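Repeat Five Residue (Rfr) protein or pentapeptide repeat protein (Cyanothece, PDB 2O6W) is of unknown function but folds into a right-handed beta helix built from pentapeptide repeats. Local coordinates at residues F30-R35 against A53-L58; L63-L68 against L83-L88; Q70-S75 against E90-N95; I77-I82 against I97-N102; A111-A116 against V131-T136. One frame throughout, in Å; residues are numbered along the deposited sequence.

Contacts 2 to 5, each partly buried, join segments twenty residues apart, one turn of the beta helix stacked on the next. Contact 1 is a surface contact bridged by water, without a direct hydrogen bond. Contacts 3 and 5 lie on one face: backbone bonds from Leu93 to Asn112 and from Asn95 to Gln114 link them, and both carry Asx turns. Segments of contacts 2 and 4 alternate along the chain, and type II turns stack in contacts 2, 4 and 5. Leucines pair in contacts 2 to 5. Outward side chains vary: an amide pair in 2 and 5, carboxylates in 3, isoleucines in 4. Lys33 of contact 1 bridges to Asp92 and Glu94 of contact 3.

Contact 1 of 5, residues F30-R35 against A53-L58; sequences FGLKYR and AKPVDL
Phe30 O and Val56 N are joined through one water, which donates to the carbonyl at 2.7 Å from Phe30 O and accepts from the amide at 2.7 Å from Val56 N. No direct hydrogen bond links 30-35 with 53-58, and the touching parts run 145° apart, so this is not the in-register stacking of the pentapeptide beta helix but a loop laid against its beginning. Each segment has backbone bonds to the coils instead: Phe30 to Asp72, and Val56 and Leu58 to Ile77.

Beside the water bridge, Val56 turns CG2 to the carbonyl, 3.4 Å from Phe30 O, and the same methyl also touches Phe30 CB at 4.0 Å. Val56 CG2 stands anti to its own carbonyl carbon, on the backbone N side, which is where the bridged amide lies. Leu9 of helix 2-10 packs on both Phe30 and Val56.

Leu32 carries most of the remaining contact and has the largest area buried by it. Its two methyls divide the partners: CD1 rests on the proline ring, 3.7 Å from Pro55 CB, with the side chains crossing obliquely, while CD2 reaches further back along the chain. Leu32 CD2 there sits 3.5 Å from Ala53 CB and 3.4 Å from Ala53 O.

Contact 2 of 5, residues L63-L68 against L83-L88; sequences LSNANL and LVETNL
Asn87 lies alongside Asn67, and with Asn65 and Leu68 it supplies much of the surface buried between 63-68 and 83-88. The amide N of Asn87 donates to Ala66 O at 2.9 Å with an N-H...O angle of 173°, and its carbonyl answers by accepting from the amide at 2.9 Å between Leu68 N and Asn87 O. The two bonds frame a single parallel bridge at Asn67 and Asn87. Their side chains have amide planes 9° apart, CG anti to the backbone N in both, and Asn87 ND2 makes a weak bond to Asn67 OD1. The other ends are taken up outside: Asn67 ND2 by Asn24 OD1, Asn87 OD1 by Ser89 OG.

Asn65 is held by its backbone: Asn65 N donates to Val84 O at 2.8 Å, and its CA-H points at Glu85 O. Leu68 is set on the leucine of the next turn, with Leu68 CD1 3.5 Å from Leu88 CD2.

Between these, Thr86 presents CG2 to the backbone, 3.4 Å from Ala66 O. Its OG1 donates to Leu63 O, whose place is less sure. An alanine here would probably open a gap beside Ala66 O and take a donor from Leu63 O. Type II turns at Leu63-Ala66 and Leu83-Thr86, stacked with buried leucines alongside, are typical of the right-handed quadrilateral beta helix of pentapeptide repeat proteins.

Contact 3 of 5, residues Q70-S75 against E90-N95; sequences QSDLSS and ETDLEN
Gln70-Ser75 and Glu90-Asn95 run parallel, their directions 3° apart, with a single bridge at Asp72 and Asp92. Three backbone bonds hold the register: Asp92 N to Ser71 O at 3.0 Å, Leu73 N to Asp92 O at 2.7 Å and Ser75 N to Glu94 O at 2.7 Å. The pattern is one face of the pentapeptide beta helix, with successive turns in step.

The side chains repeat this step. On the inner side Leu73 and Leu93 lie alongside one another, pointing the same way, and Leu93 CD2 comes 3.7 Å from Leu73 CB. Outside, Gln70 and Glu90 also run alongside, both chains extended beyond CG, and Gln70 NE2 donates to Glu90 OE2 at 3.1 Å. The amide and carboxylate planes are turned 64° from each other, and Gln70 OE1 has Arg27 NE as its own partner.

Each aspartate closes an Asx turn. Asp72 OD1 takes two donors from one residue, the Ser74 N and the hydroxyl, the latter at 2.7 Å between Ser74 OG and Asp72 OD1; Ser74 OG sits between its backbone N and carbonyl carbon, which brings it to that oxygen. Asp92 OD1 closes its turn through Glu94 N.

The neighbouring carboxylates have nearly parallel planes, 10° apart, with Asp72 OD2 4.3 Å from Asp92 OD2. Such like charges would probably repel, and the salt bridges of Lys33 NZ to Asp92 OD2 and Glu94 OE2 are likely to offset part of that cost.

Contact 4 of 5, residues I77-I82 against I97-N102; sequences ILENAI and ILIGAN
Leu78 and Leu98 make the tight part of this contact. The two side chains lie alongside and point the same way, and one methyl of Leu98 does all the touching: Leu98 CD2 is 3.5 Å from Leu78 CD1 and equally near Leu78 CB. Both leucines have CG anti to the carbonyl carbon, on the backbone N side, and this shared torsion lets one side chain repeat directly on the other. Ala101 CB adds to the buried side, near Leu78 O.

Backbone bonds keep the leucines in step, two of them nearly straight. Leu78 N donates to Ile97 O at 2.8 Å, Asn80 N to Ile99 O at 2.8 Å with an angle of 169°, and Asn102 N to Ala81 O at 2.9 Å with 170°. Type II turns at Leu78-Ala81 and Leu98-Ala101 lie one on the other between single bridges at Ile77-Ile97 and Ile82-Asn102, as in the coils of a pentapeptide-repeat beta helix.

The outer side is looser. Ile77 CG1 and Ile97 CD1 are 4.3 Å apart. Glu79 sends CG out anti to the backbone N (chi1 -175°), and its nearest side-chain atom on the next turn is Ile99 CB, 4.1 Å from Glu79 CG. Asn80 ND2 comes 3.7 Å from Gly100 CA; a CB on Gly100 would lie about 2.4 Å from Asn80 ND2.

Contact 5 of 5, residues A111-A116 against V131-T136; sequences ANLQGA and VNLEET
Asn112 and Asn132 pair in a parallel bridge, and the backbone bonds come first. Asn132 N donates to Ala111 O at 3.2 Å, Leu113 N to Asn132 O at 3.1 Å, and Gly115 N to Glu134 O at 3.1 Å.

Side-chain polar bonds follow. The two amides lie alongside, planes 10° apart, and Asn132 ND2 donates to Asn112 OD1 at 2.9 Å. That oxygen also accepts from Gln114 N, closing an Asx turn, and the two donors approach from opposite faces of its plane; Asn112 ND2 bonds weakly to Glu94 OE2. An alanine in place of Asn112 would probably leave Asn132 ND2 and Gln114 N without this shared acceptor. Gln114 and Glu134 lie alongside, amide and carboxylate planes 67° apart. Thr136 OG1 donates to Leu113 O at 2.6 Å from above the carbonyl plane, while Ala116 N arrives from the other face.

Apolar contact is thinner: Leu113 CD2 stands 3.9 Å from Val131 CG1 and 4.2 Å from Leu133 CD2.

This pair continues the pentapeptide beta helix, where no regular helix or strand flanks it: 111-116 lies between 131-136 and 90-95, with Asn112 bonded by its backbone to Thr91 and Leu93, and Gln114 to Asn95.

Contact 1 of 5, residues F30-R35 against A53-L58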
# COMPACT_ATOMS: atom_id res chain seq x y z
N PHE A 30 1.65 -5.36 -6.98
CA PHE A 30 1.41 -4.03 -7.52
C PHE A 30 2.65 -3.18 -7.28
O PHE A 30 2.55 -1.97 -7.14
CB PHE A 30 0.23 -3.36 -6.81
CG PHE A 30 -1.08 -4.07 -6.97
CD1 PHE A 30 -1.79 -4.48 -5.85
CD2 PHE A 30 -1.60 -4.31 -8.23
CE1 PHE A 30 -3.02 -5.12 -5.99
CE2 PHE A 30 -2.83 -4.95 -8.38
CZ PHE A 30 -3.54 -5.36 -7.26
N GLY A 31 3.82 -3.82 -7.20
CA GLY A 31 5.04 -3.08 -6.95
C GLY A 31 6.01 -2.99 -8.11
O GLY A 31 5.74 -3.48 -9.20
N LEU A 32 7.15 -2.34 -7.86
CA LEU A 32 8.20 -2.17 -8.86
C LEU A 32 9.45 -3.00 -8.58
O LEU A 32 10.50 -2.72 -9.14
CB LEU A 32 8.61 -0.70 -8.95
CG LEU A 32 7.72 0.23 -9.77
CD1 LEU A 32 8.26 1.65 -9.68
CD2 LEU A 32 7.70 -0.24 -11.23
N LYS A 33 9.34 -4.01 -7.73
CA LYS A 33 10.50 -4.81 -7.42
C LYS A 33 10.66 -6.04 -8.29
O LYS A 33 11.75 -6.35 -8.76
CB LYS A 33 10.49 -5.24 -5.96
CG LYS A 33 10.84 -4.13 -4.99
CD LYS A 33 10.97 -4.67 -3.58
CE LYS A 33 11.51 -3.62 -2.63
NZ LYS A 33 11.73 -4.17 -1.26
N TYR A 34 9.56 -6.76 -8.52
CA TYR A 34 9.65 -7.96 -9.32
C TYR A 34 8.56 -8.03 -10.37
O TYR A 34 7.68 -7.17 -10.45
CB TYR A 34 9.54 -9.20 -8.43
CG TYR A 34 10.40 -9.18 -7.20
CD1 TYR A 34 9.90 -8.73 -5.97
CD2 TYR A 34 11.71 -9.65 -7.24
CE1 TYR A 34 10.69 -8.76 -4.82
CE2 TYR A 34 12.51 -9.68 -6.10
CZ TYR A 34 11.99 -9.24 -4.89
OH TYR A 34 12.79 -9.29 -3.77
N ARG A 35 8.63 -9.09 -11.17
CA ARG A 35 7.65 -9.35 -12.21
C ARG A 35 7.67 -10.86 -12.47
O ARG A 35 8.73 -11.49 -12.38
CB ARG A 35 7.99 -8.57 -13.49
CG ARG A 35 9.27 -9.00 -14.18
CD ARG A 35 9.56 -8.14 -15.40
NE ARG A 35 10.75 -8.61 -16.11
CZ ARG A 35 10.81 -9.72 -16.84
NH1 ARG A 35 9.73 -10.48 -16.97
NH2 ARG A 35 11.94 -10.08 -17.42
N ALA A 53 9.77 0.59 -15.69
CA ALA A 53 8.40 0.28 -15.30
C ALA A 53 7.85 1.40 -14.43
O ALA A 53 8.59 1.98 -13.63
CB ALA A 53 8.36 -1.04 -14.54
N LYS A 54 6.57 1.72 -14.59
CA LYS A 54 5.96 2.78 -13.80
C LYS A 54 5.28 2.25 -12.55
O LYS A 54 4.77 1.13 -12.53
CB LYS A 54 4.93 3.56 -14.64
CG LYS A 54 3.82 2.70 -15.22
CD LYS A 54 2.59 3.53 -15.62
CE LYS A 54 1.87 4.07 -14.38
NZ LYS A 54 0.64 4.87 -14.70
N PRO A 55 5.27 3.06 -11.48
CA PRO A 55 4.64 2.66 -10.23
C PRO A 55 3.11 2.75 -10.34
O PRO A 55 2.58 3.63 -11.00
CB PRO A 55 5.22 3.66 -9.22
CG PRO A 55 5.40 4.88 -10.05
CD PRO A 55 5.98 4.34 -11.33
N VAL A 56 2.42 1.81 -9.69
CA VAL A 56 0.96 1.80 -9.73
C VAL A 56 0.44 3.07 -9.05
O VAL A 56 0.89 3.43 -7.96
CB VAL A 56 0.41 0.55 -9.03
CG1 VAL A 56 -1.11 0.59 -8.99
CG2 VAL A 56 0.89 -0.70 -9.76
N ASP A 57 -0.50 3.74 -9.70
CA ASP A 57 -1.05 4.98 -9.17
C ASP A 57 -2.45 4.80 -8.58
O ASP A 57 -3.42 4.56 -9.30
CB ASP A 57 -1.08 6.05 -10.26
CG ASP A 57 -1.20 7.44 -9.71
OD1 ASP A 57 -1.91 7.63 -8.70
OD2 ASP A 57 -0.58 8.37 -10.29
N LEU A 58 -2.54 4.91 -7.26
CA LEU A 58 -3.81 4.76 -6.56
C LEU A 58 -4.17 6.01 -5.76
O LEU A 58 -4.74 5.93 -4.67
CB LEU A 58 -3.75 3.53 -5.64
CG LEU A 58 -3.73 2.16 -6.34
CD1 LEU A 58 -3.39 1.05 -5.35
CD2 LEU A 58 -5.09 1.90 -6.98
O HOH W 1 3.80 0.24 -8.03

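Contact 2 of 5, residues L63-L68 against L83-L88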
# COMPACT_ATOMS: atom_id res chain seq x y z
N LEU A 63 -9.68 2.25 -0.40
CA LEU A 63 -9.42 0.84 -0.21
C LEU A 63 -9.85 0.39 1.19
O LEU A 63 -9.44 -0.66 1.67
CB LEU A 63 -7.93 0.56 -0.41
CG LEU A 63 -7.45 0.50 -1.87
CD1 LEU A 63 -5.97 0.84 -1.97
CD2 LEU A 63 -7.72 -0.89 -2.41
N SER A 64 -10.68 1.21 1.83
CA SER A 64 -11.18 0.93 3.18
C SER A 64 -11.67 -0.51 3.38
O SER A 64 -12.46 -1.02 2.61
CB SER A 64 -12.32 1.89 3.52
OG SER A 64 -11.85 3.23 3.58
N ASN A 65 -11.17 -1.16 4.43
CA ASN A 65 -11.60 -2.52 4.74
C ASN A 65 -11.22 -3.53 3.67
O ASN A 65 -11.73 -4.65 3.65
CB ASN A 65 -13.11 -2.55 4.95
CG ASN A 65 -13.55 -1.69 6.12
OD1 ASN A 65 -13.36 -2.06 7.28
ND2 ASN A 65 -14.11 -0.53 5.83
N ALA A 66 -10.34 -3.13 2.75
CA ALA A 66 -9.92 -4.05 1.70
C ALA A 66 -8.84 -4.96 2.27
O ALA A 66 -8.21 -4.62 3.27
CB ALA A 66 -9.38 -3.29 0.51
N ASN A 67 -8.64 -6.11 1.65
CA ASN A 67 -7.62 -7.04 2.10
C ASN A 67 -6.44 -7.11 1.14
O ASN A 67 -6.57 -7.59 0.00
CB ASN A 67 -8.20 -8.45 2.28
CG ASN A 67 -7.14 -9.45 2.71
OD1 ASN A 67 -6.19 -9.09 3.40
ND2 ASN A 67 -7.31 -10.71 2.32
N LEU A 68 -5.28 -6.62 1.59
CA LEU A 68 -4.08 -6.63 0.75
C LEU A 68 -2.97 -7.45 1.39
O LEU A 68 -1.79 -7.30 1.07
CB LEU A 68 -3.61 -5.19 0.52
CG LEU A 68 -4.64 -4.35 -0.24
CD1 LEU A 68 -4.26 -2.87 -0.20
CD2 LEU A 68 -4.72 -4.85 -1.67
N LEU A 83 -7.61 4.46 3.43
CA LEU A 83 -7.30 3.09 3.79
C LEU A 83 -7.76 2.77 5.21
O LEU A 83 -7.01 2.20 6.00
CB LEU A 83 -5.79 2.85 3.67
CG LEU A 83 -5.17 3.28 2.33
CD1 LEU A 83 -3.67 3.26 2.41
CD2 LEU A 83 -5.66 2.36 1.24
N VAL A 84 -9.00 3.13 5.53
CA VAL A 84 -9.55 2.90 6.85
C VAL A 84 -9.80 1.42 7.14
O VAL A 84 -10.55 0.76 6.43
CB VAL A 84 -10.88 3.68 7.03
CG1 VAL A 84 -11.55 3.30 8.34
CG2 VAL A 84 -10.60 5.18 7.00
N GLU A 85 -9.16 0.91 8.19
CA GLU A 85 -9.31 -0.49 8.58
C GLU A 85 -8.88 -1.46 7.48
O GLU A 85 -9.38 -2.58 7.40
CB GLU A 85 -10.76 -0.78 8.97
CG GLU A 85 -11.17 -0.18 10.30
CD GLU A 85 -12.68 -0.15 10.49
OE1 GLU A 85 -13.33 -1.21 10.40
OE2 GLU A 85 -13.22 0.96 10.72
N THR A 86 -7.95 -1.03 6.64
CA THR A 86 -7.46 -1.86 5.56
C THR A 86 -6.45 -2.87 6.09
O THR A 86 -5.68 -2.56 7.01
CB THR A 86 -6.76 -0.99 4.47
OG1 THR A 86 -7.71 -0.07 3.92
CG2 THR A 86 -6.19 -1.86 3.36
N ASN A 87 -6.44 -4.07 5.53
CA ASN A 87 -5.47 -5.07 5.97
C ASN A 87 -4.20 -4.97 5.13
O ASN A 87 -4.14 -5.49 4.02
CB ASN A 87 -6.03 -6.49 5.87
CG ASN A 87 -5.05 -7.55 6.39
OD1 ASN A 87 -4.04 -7.22 7.01
ND2 ASN A 87 -5.36 -8.81 6.16
N LEU A 88 -3.18 -4.29 5.66
CA LEU A 88 -1.91 -4.14 4.96
C LEU A 88 -0.80 -4.93 5.64
O LEU A 88 0.37 -4.61 5.47
CB LEU A 88 -1.50 -2.66 4.90
CG LEU A 88 -2.47 -1.74 4.17
CD1 LEU A 88 -2.15 -0.29 4.48
CD2 LEU A 88 -2.40 -2.01 2.67

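Contact 3 of 5, residues Q70-S75 against E90-N95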
# COMPACT_ATOMS: atom_id res chain seq x y z
N GLN A 70 -0.08 -9.61 2.55
CA GLN A 70 1.10 -10.09 1.83
C GLN A 70 1.25 -9.62 0.40
O GLN A 70 1.92 -10.27 -0.39
CB GLN A 70 1.15 -11.62 1.85
CG GLN A 70 1.42 -12.20 3.21
CD GLN A 70 1.75 -13.69 3.15
OE1 GLN A 70 1.03 -14.46 2.51
NE2 GLN A 70 2.83 -14.09 3.81
N SER A 71 0.64 -8.49 0.06
CA SER A 71 0.75 -7.96 -1.30
C SER A 71 1.99 -7.08 -1.45
O SER A 71 2.44 -6.46 -0.49
CB SER A 71 -0.50 -7.15 -1.64
OG SER A 71 -1.57 -7.99 -2.03
N ASP A 72 2.55 -7.04 -2.65
CA ASP A 72 3.71 -6.21 -2.92
C ASP A 72 3.16 -4.86 -3.40
O ASP A 72 2.44 -4.80 -4.39
CB ASP A 72 4.60 -6.82 -4.01
CG ASP A 72 5.93 -6.09 -4.20
OD1 ASP A 72 5.97 -4.84 -4.02
OD2 ASP A 72 6.94 -6.75 -4.54
N LEU A 73 3.51 -3.79 -2.68
CA LEU A 73 3.05 -2.45 -3.03
C LEU A 73 4.25 -1.51 -3.11
O LEU A 73 4.12 -0.30 -2.92
CB LEU A 73 2.07 -1.95 -1.96
CG LEU A 73 0.90 -2.89 -1.62
CD1 LEU A 73 0.07 -2.32 -0.47
CD2 LEU A 73 0.05 -3.09 -2.85
N SER A 74 5.42 -2.06 -3.40
CA SER A 74 6.63 -1.24 -3.47
C SER A 74 6.52 -0.07 -4.45
O SER A 74 6.10 -0.24 -5.59
CB SER A 74 7.86 -2.12 -3.79
OG SER A 74 7.66 -2.92 -4.94
N SER A 75 6.89 1.11 -3.97
CA SER A 75 6.86 2.34 -4.77
C SER A 75 5.47 2.75 -5.24
O SER A 75 5.32 3.58 -6.13
CB SER A 75 7.78 2.19 -5.99
OG SER A 75 9.12 1.94 -5.58
N GLU A 90 2.04 -7.56 6.50
CA GLU A 90 3.06 -8.25 5.72
C GLU A 90 3.13 -7.79 4.27
O GLU A 90 3.51 -8.55 3.39
CB GLU A 90 2.85 -9.76 5.80
CG GLU A 90 2.89 -10.26 7.23
CD GLU A 90 3.18 -11.75 7.34
OE1 GLU A 90 3.10 -12.27 8.47
OE2 GLU A 90 3.50 -12.38 6.30
N THR A 91 2.76 -6.54 4.02
CA THR A 91 2.84 -6.00 2.68
C THR A 91 4.19 -5.33 2.48
O THR A 91 4.86 -4.96 3.45
CB THR A 91 1.75 -4.94 2.40
OG1 THR A 91 1.82 -3.89 3.38
CG2 THR A 91 0.37 -5.59 2.42
N ASP A 92 4.60 -5.19 1.23
CA ASP A 92 5.87 -4.53 0.94
C ASP A 92 5.49 -3.12 0.48
O ASP A 92 4.96 -2.94 -0.61
CB ASP A 92 6.62 -5.28 -0.17
CG ASP A 92 8.02 -4.73 -0.42
OD1 ASP A 92 8.25 -3.54 -0.10
OD2 ASP A 92 8.89 -5.47 -0.94
N LEU A 93 5.73 -2.13 1.34
CA LEU A 93 5.42 -0.74 1.00
C LEU A 93 6.69 0.10 0.88
O LEU A 93 6.69 1.30 1.15
CB LEU A 93 4.48 -0.14 2.06
CG LEU A 93 2.99 -0.43 1.80
CD1 LEU A 93 2.17 -0.31 3.07
CD2 LEU A 93 2.48 0.53 0.73
N GLU A 94 7.79 -0.54 0.47
CA GLU A 94 9.05 0.17 0.32
C GLU A 94 8.95 1.31 -0.69
O GLU A 94 8.44 1.13 -1.79
CB GLU A 94 10.16 -0.79 -0.08
CG GLU A 94 11.50 -0.09 -0.26
CD GLU A 94 12.69 -1.01 -0.05
OE1 GLU A 94 13.83 -0.54 -0.23
OE2 GLU A 94 12.49 -2.20 0.29
N ASN A 95 9.45 2.48 -0.29
CA ASN A 95 9.45 3.68 -1.12
C ASN A 95 8.06 4.06 -1.59
O ASN A 95 7.88 4.73 -2.60
CB ASN A 95 10.36 3.49 -2.35
CG ASN A 95 11.76 3.08 -1.96
OD1 ASN A 95 12.39 3.71 -1.10
ND2 ASN A 95 12.26 2.04 -2.60

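Contact 4 of 5, residues I77-I82 against I97-N102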
# COMPACT_ATOMS: atom_id res chain seq x y z
N ILE A 77 1.77 4.50 -5.33
CA ILE A 77 1.32 5.86 -5.06
C ILE A 77 -0.08 5.85 -4.43
O ILE A 77 -1.09 5.62 -5.11
CB ILE A 77 1.31 6.70 -6.36
CG1 ILE A 77 2.72 6.69 -6.98
CG2 ILE A 77 0.91 8.14 -6.07
CD1 ILE A 77 2.82 7.43 -8.29
N LEU A 78 -0.12 6.10 -3.13
CA LEU A 78 -1.37 6.12 -2.37
C LEU A 78 -1.58 7.49 -1.75
O LEU A 78 -2.10 7.62 -0.64
CB LEU A 78 -1.34 5.05 -1.28
CG LEU A 78 -1.53 3.60 -1.74
CD1 LEU A 78 -1.26 2.65 -0.59
CD2 LEU A 78 -2.94 3.41 -2.27
N GLU A 79 -1.16 8.53 -2.46
CA GLU A 79 -1.32 9.89 -1.96
C GLU A 79 -2.80 10.21 -1.78
O GLU A 79 -3.61 9.95 -2.66
CB GLU A 79 -0.66 10.88 -2.93
CG GLU A 79 -0.65 12.31 -2.44
CD GLU A 79 0.28 13.20 -3.24
OE1 GLU A 79 0.36 14.41 -2.94
OE2 GLU A 79 0.95 12.69 -4.18
N ASN A 80 -3.14 10.77 -0.62
CA ASN A 80 -4.51 11.14 -0.30
C ASN A 80 -5.48 9.97 -0.47
O ASN A 80 -6.66 10.17 -0.77
CB ASN A 80 -4.93 12.32 -1.17
CG ASN A 80 -4.13 13.57 -0.86
OD1 ASN A 80 -3.99 14.46 -1.70
ND2 ASN A 80 -3.62 13.65 0.37
N ALA A 81 -4.98 8.76 -0.27
CA ALA A 81 -5.81 7.57 -0.39
C ALA A 81 -6.52 7.28 0.93
O ALA A 81 -6.05 7.65 2.00
CB ALA A 81 -4.94 6.39 -0.78
N ILE A 82 -7.67 6.62 0.84
CA ILE A 82 -8.43 6.27 2.03
C ILE A 82 -8.21 4.78 2.29
O ILE A 82 -8.57 3.94 1.46
CB ILE A 82 -9.95 6.54 1.81
CG1 ILE A 82 -10.14 8.03 1.48
CG2 ILE A 82 -10.75 6.15 3.05
CD1 ILE A 82 -11.53 8.39 1.04
N ILE A 97 4.39 5.94 -1.54
CA ILE A 97 4.01 7.31 -1.26
C ILE A 97 2.66 7.30 -0.58
O ILE A 97 1.64 7.03 -1.21
CB ILE A 97 3.94 8.13 -2.56
CG1 ILE A 97 5.36 8.28 -3.14
CG2 ILE A 97 3.33 9.49 -2.29
CD1 ILE A 97 5.39 8.95 -4.49
N LEU A 98 2.64 7.59 0.72
CA LEU A 98 1.39 7.61 1.47
C LEU A 98 1.09 8.99 2.04
O LEU A 98 0.47 9.11 3.10
CB LEU A 98 1.45 6.57 2.59
CG LEU A 98 1.38 5.10 2.14
CD1 LEU A 98 2.09 4.22 3.14
CD2 LEU A 98 -0.09 4.67 1.97
N ILE A 99 1.51 10.03 1.33
CA ILE A 99 1.28 11.40 1.78
C ILE A 99 -0.20 11.70 1.98
O ILE A 99 -1.01 11.47 1.08
CB ILE A 99 1.85 12.41 0.77
CG1 ILE A 99 3.36 12.23 0.66
CG2 ILE A 99 1.54 13.84 1.22
CD1 ILE A 99 3.99 13.08 -0.42
N GLY A 100 -0.54 12.19 3.16
CA GLY A 100 -1.92 12.52 3.45
C GLY A 100 -2.89 11.35 3.47
O GLY A 100 -4.10 11.56 3.53
N ALA A 101 -2.37 10.13 3.43
CA ALA A 101 -3.23 8.95 3.44
C ALA A 101 -3.98 8.81 4.76
O ALA A 101 -3.49 9.20 5.81
CB ALA A 101 -2.42 7.69 3.18
N ASN A 102 -5.18 8.25 4.70
CA ASN A 102 -5.97 8.05 5.90
C ASN A 102 -5.89 6.56 6.24
O ASN A 102 -6.60 5.74 5.64
CB ASN A 102 -7.41 8.48 5.66
CG ASN A 102 -8.28 8.30 6.89
OD1 ASN A 102 -7.78 8.01 7.97
ND2 ASN A 102 -9.59 8.47 6.72

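Contact 5 of 5, residues A111-A116 against V131-T136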
# COMPACT_ATOMS: atom_id res chain seq x y z
N ALA A 111 4.62 -5.11 8.25
CA ALA A 111 4.71 -4.52 6.93
C ALA A 111 6.09 -3.89 6.79
O ALA A 111 6.72 -3.53 7.78
CB ALA A 111 3.63 -3.46 6.77
N ASN A 112 6.59 -3.77 5.57
CA ASN A 112 7.88 -3.13 5.36
C ASN A 112 7.61 -1.71 4.82
O ASN A 112 7.03 -1.55 3.75
CB ASN A 112 8.72 -3.96 4.37
CG ASN A 112 10.00 -3.25 3.94
OD1 ASN A 112 10.52 -2.39 4.66
ND2 ASN A 112 10.51 -3.60 2.77
N LEU A 113 8.02 -0.69 5.57
CA LEU A 113 7.80 0.70 5.17
C LEU A 113 9.09 1.47 4.94
O LEU A 113 9.14 2.69 5.09
CB LEU A 113 6.97 1.45 6.23
CG LEU A 113 5.44 1.39 6.19
CD1 LEU A 113 4.99 -0.05 6.15
CD2 LEU A 113 4.86 2.10 7.41
N GLN A 114 10.14 0.74 4.57
CA GLN A 114 11.44 1.36 4.33
C GLN A 114 11.38 2.38 3.20
O GLN A 114 10.88 2.10 2.11
CB GLN A 114 12.48 0.30 3.99
CG GLN A 114 13.90 0.83 3.99
CD GLN A 114 14.92 -0.25 3.71
OE1 GLN A 114 14.96 -0.81 2.62
NE2 GLN A 114 15.74 -0.57 4.70
N GLY A 115 11.88 3.57 3.50
CA GLY A 115 11.90 4.63 2.52
C GLY A 115 10.52 5.13 2.15
O GLY A 115 10.39 5.95 1.24
N ALA A 116 9.48 4.66 2.83
CA ALA A 116 8.13 5.10 2.51
C ALA A 116 7.87 6.50 3.05
O ALA A 116 8.43 6.89 4.08
CB ALA A 116 7.10 4.13 3.07
N VAL A 131 6.78 -3.31 12.31
CA VAL A 131 7.02 -2.58 11.08
C VAL A 131 8.45 -2.09 10.91
O VAL A 131 9.08 -1.63 11.87
CB VAL A 131 6.08 -1.36 10.97
CG1 VAL A 131 6.51 -0.48 9.82
CG2 VAL A 131 4.64 -1.83 10.76
N ASN A 132 8.97 -2.18 9.69
CA ASN A 132 10.33 -1.71 9.40
C ASN A 132 10.22 -0.22 9.05
O ASN A 132 9.75 0.14 7.97
CB ASN A 132 10.93 -2.49 8.22
CG ASN A 132 12.29 -1.95 7.79
OD1 ASN A 132 12.98 -1.26 8.55
ND2 ASN A 132 12.70 -2.28 6.57
N LEU A 133 10.65 0.64 9.98
CA LEU A 133 10.59 2.09 9.80
C LEU A 133 11.94 2.70 9.44
O LEU A 133 12.24 3.84 9.82
CB LEU A 133 10.06 2.75 11.08
CG LEU A 133 8.65 2.35 11.52
CD1 LEU A 133 8.35 2.90 12.91
CD2 LEU A 133 7.65 2.86 10.50
N GLU A 134 12.75 1.94 8.71
CA GLU A 134 14.08 2.41 8.31
C GLU A 134 13.98 3.45 7.21
O GLU A 134 13.60 3.14 6.09
CB GLU A 134 14.94 1.24 7.83
CG GLU A 134 16.40 1.61 7.67
CD GLU A 134 17.25 0.50 7.07
OE1 GLU A 134 17.14 -0.66 7.53
OE2 GLU A 134 18.02 0.79 6.13
N GLU A 135 14.33 4.69 7.55
CA GLU A 135 14.28 5.79 6.60
C GLU A 135 12.85 6.10 6.18
O GLU A 135 12.59 6.51 5.04
CB GLU A 135 15.13 5.47 5.36
CG GLU A 135 16.61 5.30 5.66
CD GLU A 135 17.37 4.76 4.47
OE1 GLU A 135 17.08 3.61 4.06
OE2 GLU A 135 18.25 5.48 3.95
N THR A 136 11.92 5.89 7.10
CA THR A 136 10.51 6.15 6.85
C THR A 136 10.19 7.56 7.30
O THR A 136 10.44 7.93 8.45
CB THR A 136 9.62 5.16 7.64
OG1 THR A 136 9.97 3.82 7.28
CG2 THR A 136 8.15 5.41 7.33